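Local coordinates for protein chloramphenicol acetyltransferase (Bacteroides thetaiotaomicron, PDB 2I9D) that probably transfers an acetyl group from acetyl-CoA to a hydroxyl of chloramphenicol, at residues Q50-R62 / F105-R119. Residues are numbered along the deposited sequence; the frame is centred on the assembly and turned at random.
Sequences QSFFLHYLYAVLR and FPYHNDFDTFYQEAR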
ATOM      1  N   GLN A  50      19.906 -23.036  10.899  1.00 40.45           N
ATOM      2  CA  GLN A  50      18.604 -22.596  11.406  1.00 39.21           C
ATOM      3  C   GLN A  50      17.677 -21.986  10.351  1.00 38.31           C
ATOM      4  O   GLN A  50      18.102 -21.661   9.242  1.00 38.17           O
ATOM      5  CB  GLN A  50      18.815 -21.585  12.536  1.00 39.13           C
ATOM      6  CG  GLN A  50      19.459 -22.197  13.755  1.00 38.69           C
ATOM      7  CD  GLN A  50      19.686 -21.206  14.850  1.00 39.30           C
ATOM      8  OE1 GLN A  50      19.586 -21.542  16.024  1.00 41.16           O
ATOM      9  NE2 GLN A  50      19.998 -19.980  14.487  1.00 38.17           N
ATOM     10  N   SER A  51      16.405 -21.829  10.716  1.00 37.35           N
ATOM     11  CA  SER A  51      15.413 -21.186   9.860  1.00 35.44           C
ATOM     12  C   SER A  51      15.584 -19.653   9.833  1.00 33.96           C
ATOM     13  O   SER A  51      15.506 -18.980  10.869  1.00 33.27           O
ATOM     14  CB  SER A  51      14.021 -21.586  10.318  1.00 35.68           C
ATOM     15  OG  SER A  51      13.022 -20.955   9.539  1.00 38.91           O
ATOM     16  N   PHE A  52      15.857 -19.104   8.649  1.00 32.79           N
ATOM     17  CA  PHE A  52      15.999 -17.654   8.508  1.00 31.48           C
ATOM     18  C   PHE A  52      14.670 -16.943   8.877  1.00 31.04           C
ATOM     19  O   PHE A  52      14.664 -15.870   9.508  1.00 30.88           O
ATOM     20  CB  PHE A  52      16.449 -17.332   7.086  1.00 31.63           C
ATOM     21  CG  PHE A  52      16.504 -15.852   6.768  1.00 31.70           C
ATOM     22  CD1 PHE A  52      17.291 -14.987   7.520  1.00 31.35           C
ATOM     23  CD2 PHE A  52      15.781 -15.332   5.696  1.00 32.72           C
ATOM     24  CE1 PHE A  52      17.337 -13.616   7.231  1.00 31.28           C
ATOM     25  CE2 PHE A  52      15.839 -13.960   5.394  1.00 31.53           C
ATOM     26  CZ  PHE A  52      16.625 -13.116   6.169  1.00 30.99           C
ATOM     27  N   PHE A  53      13.555 -17.576   8.511  1.00 30.38           N
ATOM     28  CA  PHE A  53      12.196 -17.142   8.901  1.00 30.30           C
ATOM     29  C   PHE A  53      12.052 -16.789  10.402  1.00 30.31           C
ATOM     30  O   PHE A  53      11.517 -15.742  10.765  1.00 30.64           O
ATOM     31  CB  PHE A  53      11.154 -18.192   8.456  1.00 29.57           C
ATOM     32  CG  PHE A  53       9.796 -17.977   9.046  1.00 30.76           C
ATOM     33  CD1 PHE A  53       8.967 -16.933   8.583  1.00 29.94           C
ATOM     34  CD2 PHE A  53       9.338 -18.787  10.085  1.00 28.59           C
ATOM     35  CE1 PHE A  53       7.701 -16.720   9.143  1.00 30.43           C
ATOM     36  CE2 PHE A  53       8.069 -18.587  10.635  1.00 29.44           C
ATOM     37  CZ  PHE A  53       7.253 -17.541  10.168  1.00 29.15           C
ATOM     38  N   LEU A  54      12.567 -17.657  11.270  1.00 30.67           N
ATOM     39  CA  LEU A  54      12.509 -17.441  12.705  1.00 30.47           C
ATOM     40  C   LEU A  54      13.441 -16.335  13.171  1.00 30.44           C
ATOM     41  O   LEU A  54      13.167 -15.684  14.191  1.00 30.53           O
ATOM     42  CB  LEU A  54      12.757 -18.760  13.478  1.00 30.77           C
ATOM     43  CG  LEU A  54      11.623 -19.791  13.307  1.00 30.88           C
ATOM     44  CD1 LEU A  54      12.007 -21.154  13.897  1.00 30.85           C
ATOM     45  CD2 LEU A  54      10.294 -19.263  13.874  1.00 29.13           C
ATOM     46  N   HIS A  55      14.523 -16.106  12.428  1.00 30.24           N
ATOM     47  CA  HIS A  55      15.409 -14.972  12.720  1.00 30.34           C
ATOM     48  C   HIS A  55      14.731 -13.615  12.494  1.00 29.24           C
ATOM     49  O   HIS A  55      14.821 -12.745  13.337  1.00 29.67           O
ATOM     50  CB  HIS A  55      16.713 -15.058  11.918  1.00 30.55           C
ATOM     51  CG  HIS A  55      17.755 -15.928  12.542  1.00 33.65           C
ATOM     52  ND1 HIS A  55      18.914 -15.420  13.106  1.00 36.34           N
ATOM     53  CD2 HIS A  55      17.822 -17.275  12.688  1.00 34.28           C
ATOM     54  CE1 HIS A  55      19.645 -16.417  13.572  1.00 34.81           C
ATOM     55  NE2 HIS A  55      19.005 -17.550  13.332  1.00 37.25           N
ATOM     56  N   TYR A  56      14.062 -13.424  11.357  1.00 28.45           N
ATOM     57  CA  TYR A  56      13.351 -12.160  11.148  1.00 27.69           C
ATOM     58  C   TYR A  56      12.027 -12.068  11.896  1.00 27.26           C
ATOM     59  O   TYR A  56      11.609 -10.973  12.269  1.00 26.19           O
ATOM     60  CB  TYR A  56      13.249 -11.747   9.667  1.00 27.63           C
ATOM     61  CG  TYR A  56      12.399 -12.590   8.738  1.00 27.64           C
ATOM     62  CD1 TYR A  56      10.983 -12.580   8.813  1.00 26.27           C
ATOM     63  CD2 TYR A  56      12.997 -13.332   7.724  1.00 25.10           C
ATOM     64  CE1 TYR A  56      10.206 -13.337   7.914  1.00 25.20           C
ATOM     65  CE2 TYR A  56      12.229 -14.086   6.822  1.00 26.11           C
ATOM     66  CZ  TYR A  56      10.850 -14.074   6.918  1.00 27.16           C
ATOM     67  OH  TYR A  56      10.123 -14.819   6.026  1.00 30.22           O
ATOM     68  N   LEU A  57      11.413 -13.221  12.170  1.00 27.68           N
ATOM     69  CA  LEU A  57      10.206 -13.252  12.983  1.00 28.09           C
ATOM     70  C   LEU A  57      10.530 -12.735  14.385  1.00 28.88           C
ATOM     71  O   LEU A  57       9.790 -11.906  14.959  1.00 28.98           O
ATOM     72  CB  LEU A  57       9.597 -14.664  13.024  1.00 28.00           C
ATOM     73  CG  LEU A  57       8.142 -14.770  13.508  1.00 27.79           C
ATOM     74  CD1 LEU A  57       7.212 -14.178  12.443  1.00 27.01           C
ATOM     75  CD2 LEU A  57       7.720 -16.239  13.811  1.00 26.40           C
ATOM     76  N   TYR A  58      11.647 -13.207  14.925  1.00 29.63           N
ATOM     77  CA  TYR A  58      12.113 -12.727  16.215  1.00 30.61           C
ATOM     78  C   TYR A  58      12.405 -11.221  16.206  1.00 29.89           C
ATOM     79  O   TYR A  58      11.970 -10.490  17.113  1.00 29.04           O
ATOM     80  CB  TYR A  58      13.363 -13.496  16.670  1.00 32.73           C
ATOM     81  CG  TYR A  58      13.879 -12.987  17.988  1.00 34.90           C
ATOM     82  CD1 TYR A  58      13.168 -13.221  19.155  1.00 37.62           C
ATOM     83  CD2 TYR A  58      15.035 -12.222  18.063  1.00 37.36           C
ATOM     84  CE1 TYR A  58      13.606 -12.746  20.380  1.00 39.35           C
ATOM     85  CE2 TYR A  58      15.496 -11.738  19.298  1.00 41.31           C
ATOM     86  CZ  TYR A  58      14.758 -12.007  20.450  1.00 39.72           C
ATOM     87  OH  TYR A  58      15.174 -11.555  21.686  1.00 41.60           O
ATOM     88  N   ALA A  59      13.155 -10.781  15.190  1.00 29.48           N
ATOM     89  CA  ALA A  59      13.527  -9.366  15.038  1.00 29.41           C
ATOM     90  C   ALA A  59      12.301  -8.472  15.094  1.00 29.36           C
ATOM     91  O   ALA A  59      12.296  -7.454  15.794  1.00 29.86           O
ATOM     92  CB  ALA A  59      14.294  -9.146  13.736  1.00 28.90           C
ATOM     93  N   VAL A  60      11.258  -8.863  14.360  1.00 28.79           N
ATOM     94  CA  VAL A  60      10.033  -8.084  14.291  1.00 27.95           C
ATOM     95  C   VAL A  60       9.309  -8.109  15.648  1.00 27.92           C
ATOM     96  O   VAL A  60       8.846  -7.064  16.135  1.00 27.10           O
ATOM     97  CB  VAL A  60       9.111  -8.594  13.130  1.00 28.39           C
ATOM     98  CG1 VAL A  60       7.647  -8.117  13.308  1.00 26.89           C
ATOM     99  CG2 VAL A  60       9.656  -8.176  11.784  1.00 26.94           C
ATOM    100  N   LEU A  61       9.213  -9.300  16.246  1.00 28.04           N
ATOM    101  CA  LEU A  61       8.478  -9.478  17.515  1.00 28.57           C
ATOM    102  C   LEU A  61       9.158  -8.703  18.663  1.00 29.53           C
ATOM    103  O   LEU A  61       8.476  -8.065  19.497  1.00 29.48           O
ATOM    104  CB  LEU A  61       8.325 -10.963  17.876  1.00 27.82           C
ATOM    105  CG  LEU A  61       7.422 -11.319  19.067  1.00 27.97           C
ATOM    106  CD1 LEU A  61       5.995 -10.815  18.864  1.00 26.15           C
ATOM    107  CD2 LEU A  61       7.422 -12.796  19.298  1.00 26.75           C
ATOM    108  N   ARG A  62      10.491  -8.755  18.671  1.00 30.49           N
ATOM    109  CA  ARG A  62      11.303  -8.045  19.646  1.00 32.16           C
ATOM    110  C   ARG A  62      11.154  -6.534  19.531  1.00 31.84           C
ATOM    111  O   ARG A  62      11.004  -5.864  20.545  1.00 32.45           O
ATOM    112  CB  ARG A  62      12.775  -8.453  19.544  1.00 33.09           C
ATOM    113  CG  ARG A  62      13.690  -7.740  20.576  1.00 37.83           C
ATOM    114  CD  ARG A  62      14.970  -8.522  20.855  1.00 43.27           C
ATOM    115  NE  ARG A  62      15.953  -7.727  21.591  1.00 48.94           N
ATOM    116  CZ  ARG A  62      17.167  -8.163  21.933  1.00 52.82           C
ATOM    117  NH1 ARG A  62      17.552  -9.403  21.608  1.00 53.99           N
ATOM    118  NH2 ARG A  62      18.002  -7.358  22.594  1.00 52.28           N
ATOM    119  N   PHE A 105       3.272 -17.914  18.625  1.00 28.89           N
ATOM    120  CA  PHE A 105       4.647 -18.066  19.092  1.00 30.77           C
ATOM    121  C   PHE A 105       4.859 -17.097  20.251  1.00 32.06           C
ATOM    122  O   PHE A 105       4.664 -15.890  20.091  1.00 32.78           O
ATOM    123  CB  PHE A 105       5.681 -17.781  17.971  1.00 30.11           C
ATOM    124  CG  PHE A 105       5.526 -18.662  16.768  1.00 30.46           C
ATOM    125  CD1 PHE A 105       6.252 -19.857  16.661  1.00 29.47           C
ATOM    126  CD2 PHE A 105       4.625 -18.316  15.743  1.00 27.75           C
ATOM    127  CE1 PHE A 105       6.103 -20.700  15.543  1.00 29.13           C
ATOM    128  CE2 PHE A 105       4.461 -19.152  14.632  1.00 28.21           C
ATOM    129  CZ  PHE A 105       5.206 -20.335  14.520  1.00 29.66           C
ATOM    130  N   PRO A 106       5.227 -17.620  21.432  1.00 33.10           N
ATOM    131  CA  PRO A 106       5.469 -16.702  22.561  1.00 34.32           C
ATOM    132  C   PRO A 106       6.773 -15.936  22.393  1.00 35.35           C
ATOM    133  O   PRO A 106       7.764 -16.487  21.905  1.00 35.17           O
ATOM    134  CB  PRO A 106       5.546 -17.644  23.781  1.00 34.30           C
ATOM    135  CG  PRO A 106       6.056 -18.970  23.196  1.00 33.68           C
ATOM    136  CD  PRO A 106       5.395 -19.040  21.805  1.00 33.02           C
ATOM    137  N   TYR A 107       6.767 -14.671  22.777  1.00 37.00           N
ATOM    138  CA  TYR A 107       8.011 -13.927  22.861  1.00 39.61           C
ATOM    139  C   TYR A 107       8.921 -14.377  24.044  1.00 41.45           C
ATOM    140  O   TYR A 107       8.460 -14.590  25.165  1.00 41.26           O
ATOM    141  CB  TYR A 107       7.724 -12.430  22.931  1.00 39.43           C
ATOM    142  CG  TYR A 107       8.961 -11.571  23.024  1.00 40.02           C
ATOM    143  CD1 TYR A 107       9.918 -11.556  21.998  1.00 39.64           C
ATOM    144  CD2 TYR A 107       9.170 -10.758  24.131  1.00 40.66           C
ATOM    145  CE1 TYR A 107      11.036 -10.762  22.087  1.00 40.23           C
ATOM    146  CE2 TYR A 107      10.288  -9.952  24.226  1.00 39.98           C
ATOM    147  CZ  TYR A 107      11.215  -9.962  23.218  1.00 40.37           C
ATOM    148  OH  TYR A 107      12.326  -9.158  23.349  1.00 42.51           O
ATOM    149  N   HIS A 108      10.213 -14.523  23.764  1.00 43.35           N
ATOM    150  CA  HIS A 108      11.227 -14.672  24.807  1.00 45.73           C
ATOM    151  C   HIS A 108      12.332 -13.668  24.502  1.00 46.79           C
ATOM    152  O   HIS A 108      12.730 -13.532  23.335  1.00 47.22           O
ATOM    153  CB  HIS A 108      11.808 -16.096  24.823  1.00 45.63           C
ATOM    154  CG  HIS A 108      10.791 -17.164  25.083  1.00 48.03           C
ATOM    155  ND1 HIS A 108      10.140 -17.297  26.293  1.00 49.23           N
ATOM    156  CD2 HIS A 108      10.316 -18.158  24.290  1.00 49.48           C
ATOM    157  CE1 HIS A 108       9.299 -18.316  26.231  1.00 49.43           C
ATOM    158  NE2 HIS A 108       9.389 -18.858  25.029  1.00 49.90           N
ATOM    159  N   ASN A 109      12.834 -12.976  25.528  1.00 48.31           N
ATOM    160  CA  ASN A 109      13.902 -11.971  25.332  1.00 49.66           C
ATOM    161  C   ASN A 109      15.257 -12.581  24.915  1.00 49.15           C
ATOM    162  O   ASN A 109      16.132 -11.887  24.374  1.00 49.37           O
ATOM    163  CB  ASN A 109      14.025 -11.043  26.547  1.00 50.62           C
ATOM    164  CG  ASN A 109      14.959  -9.837  26.301  1.00 54.71           C
ATOM    165  OD1 ASN A 109      15.471  -9.614  25.185  1.00 57.49           O
ATOM    166  ND2 ASN A 109      15.180  -9.048  27.367  1.00 59.05           N
ATOM    167  N   ASP A 110      15.402 -13.882  25.132  1.00 48.49           N
ATOM    168  CA  ASP A 110      16.591 -14.609  24.709  1.00 48.00           C
ATOM    169  C   ASP A 110      16.315 -15.349  23.392  1.00 47.50           C
ATOM    170  O   ASP A 110      15.461 -16.241  23.338  1.00 47.54           O
ATOM    171  CB  ASP A 110      17.035 -15.572  25.829  1.00 47.94           C
ATOM    172  CG  ASP A 110      18.005 -16.639  25.343  1.00 48.80           C
ATOM    173  OD1 ASP A 110      19.032 -16.282  24.720  1.00 49.96           O
ATOM    174  OD2 ASP A 110      17.738 -17.841  25.571  1.00 48.28           O
ATOM    175  N   PHE A 111      17.039 -14.989  22.336  1.00 46.69           N
ATOM    176  CA  PHE A 111      16.801 -15.595  21.024  1.00 46.01           C
ATOM    177  C   PHE A 111      16.785 -17.129  20.991  1.00 46.23           C
ATOM    178  O   PHE A 111      15.904 -17.715  20.374  1.00 46.09           O
ATOM    179  CB  PHE A 111      17.763 -15.061  19.950  1.00 45.46           C
ATOM    180  CG  PHE A 111      17.590 -15.730  18.617  1.00 44.18           C
ATOM    181  CD1 PHE A 111      16.506 -15.420  17.810  1.00 42.81           C
ATOM    182  CD2 PHE A 111      18.485 -16.710  18.190  1.00 44.62           C
ATOM    183  CE1 PHE A 111      16.333 -16.038  16.580  1.00 42.83           C
ATOM    184  CE2 PHE A 111      18.318 -17.354  16.955  1.00 42.38           C
ATOM    185  CZ  PHE A 111      17.249 -17.010  16.150  1.00 43.76           C
ATOM    186  N   ASP A 112      17.764 -17.769  21.633  1.00 46.42           N
ATOM    187  CA  ASP A 112      17.869 -19.229  21.632  1.00 46.54           C
ATOM    188  C   ASP A 112      16.629 -19.892  22.212  1.00 45.77           C
ATOM    189  O   ASP A 112      16.171 -20.913  21.703  1.00 46.01           O
ATOM    190  CB  ASP A 112      19.108 -19.702  22.401  1.00 47.32           C
ATOM    191  CG  ASP A 112      20.403 -19.168  21.820  1.00 49.15           C
ATOM    192  OD1 ASP A 112      20.412 -18.742  20.645  1.00 52.30           O
ATOM    193  OD2 ASP A 112      21.429 -19.184  22.542  1.00 52.50           O
ATOM    194  N   THR A 113      16.104 -19.307  23.282  1.00 44.95           N
ATOM    195  CA  THR A 113      14.880 -19.777  23.924  1.00 44.25           C
ATOM    196  C   THR A 113      13.692 -19.599  22.979  1.00 43.39           C
ATOM    197  O   THR A 113      12.907 -20.541  22.781  1.00 43.52           O
ATOM    198  CB  THR A 113      14.607 -19.013  25.251  1.00 44.40           C
ATOM    199  OG1 THR A 113      15.703 -19.204  26.139  1.00 43.73           O
ATOM    200  CG2 THR A 113      13.331 -19.501  25.935  1.00 45.19           C
ATOM    201  N   PHE A 114      13.569 -18.400  22.403  1.00 42.14           N
ATOM    202  CA  PHE A 114      12.521 -18.138  21.412  1.00 41.33           C
ATOM    203  C   PHE A 114      12.644 -19.108  20.240  1.00 40.71           C
ATOM    204  O   PHE A 114      11.670 -19.749  19.862  1.00 40.24           O
ATOM    205  CB  PHE A 114      12.533 -16.678  20.910  1.00 40.84           C
ATOM    206  CG  PHE A 114      11.609 -16.442  19.734  1.00 41.01           C
ATOM    207  CD1 PHE A 114      10.267 -16.096  19.934  1.00 41.64           C
ATOM    208  CD2 PHE A 114      12.062 -16.609  18.428  1.00 38.60           C
ATOM    209  CE1 PHE A 114       9.402 -15.901  18.848  1.00 39.86           C
ATOM    210  CE2 PHE A 114      11.211 -16.408  17.347  1.00 38.48           C
ATOM    211  CZ  PHE A 114       9.880 -16.058  17.551  1.00 38.63           C
ATOM    212  N   TYR A 115      13.856 -19.220  19.698  1.00 40.57           N
ATOM    213  CA  TYR A 115      14.116 -20.063  18.547  1.00 40.58           C
ATOM    214  C   TYR A 115      13.654 -21.506  18.761  1.00 41.43           C
ATOM    215  O   TYR A 115      12.950 -22.081  17.909  1.00 40.99           O
ATOM    216  CB  TYR A 115      15.596 -20.044  18.122  1.00 39.62           C
ATOM    217  CG  TYR A 115      15.761 -20.821  16.839  1.00 39.39           C
ATOM    218  CD1 TYR A 115      15.609 -20.187  15.601  1.00 36.36           C
ATOM    219  CD2 TYR A 115      15.973 -22.218  16.854  1.00 38.66           C
ATOM    220  CE1 TYR A 115      15.692 -20.900  14.420  1.00 36.44           C
ATOM    221  CE2 TYR A 115      16.065 -22.950  15.655  1.00 36.91           C
ATOM    222  CZ  TYR A 115      15.922 -22.274  14.446  1.00 37.92           C
ATOM    223  OH  TYR A 115      15.998 -22.951  13.248  1.00 37.67           O
ATOM    224  N   GLN A 116      14.061 -22.094  19.889  1.00 42.48           N
ATOM    225  CA  GLN A 116      13.819 -23.515  20.123  1.00 43.36           C
ATOM    226  C   GLN A 116      12.348 -23.784  20.458  1.00 42.16           C
ATOM    227  O   GLN A 116      11.801 -24.795  20.014  1.00 42.02           O
ATOM    228  CB  GLN A 116      14.846 -24.135  21.108  1.00 43.26           C
ATOM    229  CG  GLN A 116      14.487 -24.166  22.599  1.00 45.58           C
ATOM    230  CD  GLN A 116      15.653 -24.695  23.485  1.00 47.46           C
ATOM    231  OE1 GLN A 116      16.455 -25.553  23.055  1.00 52.44           O
ATOM    232  NE2 GLN A 116      15.742 -24.181  24.724  1.00 48.28           N
ATOM    233  N   GLU A 117      11.697 -22.880  21.194  1.00 41.54           N
ATOM    234  CA  GLU A 117      10.237 -22.995  21.356  1.00 41.59           C
ATOM    235  C   GLU A 117       9.497 -22.842  20.025  1.00 40.19           C
ATOM    236  O   GLU A 117       8.554 -23.589  19.771  1.00 39.65           O
ATOM    237  CB  GLU A 117       9.670 -22.042  22.410  1.00 42.22           C
ATOM    238  CG  GLU A 117       8.962 -22.768  23.579  1.00 47.36           C
ATOM    239  CD  GLU A 117       7.442 -22.998  23.345  1.00 52.50           C
ATOM    240  OE1 GLU A 117       6.618 -22.271  23.973  1.00 53.30           O
ATOM    241  OE2 GLU A 117       7.071 -23.909  22.550  1.00 54.95           O
ATOM    242  N   ALA A 118       9.949 -21.907  19.181  1.00 38.76           N
ATOM    243  CA  ALA A 118       9.394 -21.728  17.821  1.00 38.50           C
ATOM    244  C   ALA A 118       9.440 -22.995  16.999  1.00 37.84           C
ATOM    245  O   ALA A 118       8.457 -23.368  16.363  1.00 37.31           O
ATOM    246  CB  ALA A 118      10.099 -20.578  17.060  1.00 37.73           C
ATOM    247  N   ARG A 119      10.591 -23.651  17.039  1.00 38.63           N
ATOM    248  CA  ARG A 119      10.855 -24.857  16.265  1.00 39.80           C
ATOM    249  C   ARG A 119       9.951 -26.013  16.677  1.00 39.22           C
ATOM    250  O   ARG A 119       9.408 -26.715  15.828  1.00 39.49           O
ATOM    251  CB  ARG A 119      12.338 -25.233  16.400  1.00 40.95           C
ATOM    252  CG  ARG A 119      12.920 -25.987  15.212  1.00 44.69           C
ATOM    253  CD  ARG A 119      13.127 -27.460  15.580  1.00 52.07           C
ATOM    254  NE  ARG A 119      14.200 -28.081  14.788  1.00 57.13           N
ATOM    255  CZ  ARG A 119      15.498 -28.045  15.108  1.00 58.43           C
ATOM    256  NH1 ARG A 119      15.914 -27.419  16.217  1.00 58.57           N
ATOM    257  NH2 ARG A 119      16.386 -28.637  14.313  1.00 59.16           N
TER
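Y58 of the 50-62 segment pushes its ring against F111 and F114 at the start of helix 111-124. Its CG lies anti to the backbone N (chi1 179°), which carries the ring out across the interface. CB rests on the F114 ring at CE2. Further out, CD1 meets F114 CG at 3.6 Å, the two rings inclined at 47°, while CD2, across the ring from CD1, touches F111 CD1 at 3.5 Å, F111 turning its edge to the face of Y58 in an offset edge-to-face pair. CE1 approaches H108 O near the ring plane, 3.2 Å away, and also brushes Y107 CE1. At the tip, OH comes within 2.9 Å of N109 O and accepts a bond from R62 NH1, whose guanidinium is also paired through NE with E66. A leucine in place of Y58 would probably leave R62 NH1 without this acceptor and open a gap beside Y107 and the H108 carbonyl.

This is helix-on-helix packing in a CoA-dependent acyltransferase fold: the axes of the short segments 52-62 and 111-119 approach to 10.3 Å, F114 sits as a knob among L54, L57, Y58 and L61, and beneath it L57 and L61 lean on M88 of sheet strand 87-93. F111 continues the aromatic cluster by setting CZ over the centre of the H55 ring. Beyond, the Q50 amide stacks on the Y115 ring with OE1 above its centre, and L54 CD2 presses on A118 CB at 3.5 Å, a tight fit. Y115 OH accepts a nearly straight hydrogen bond from S51 N at 2.8 Å, S51 being the N-cap residue of helix 52-66.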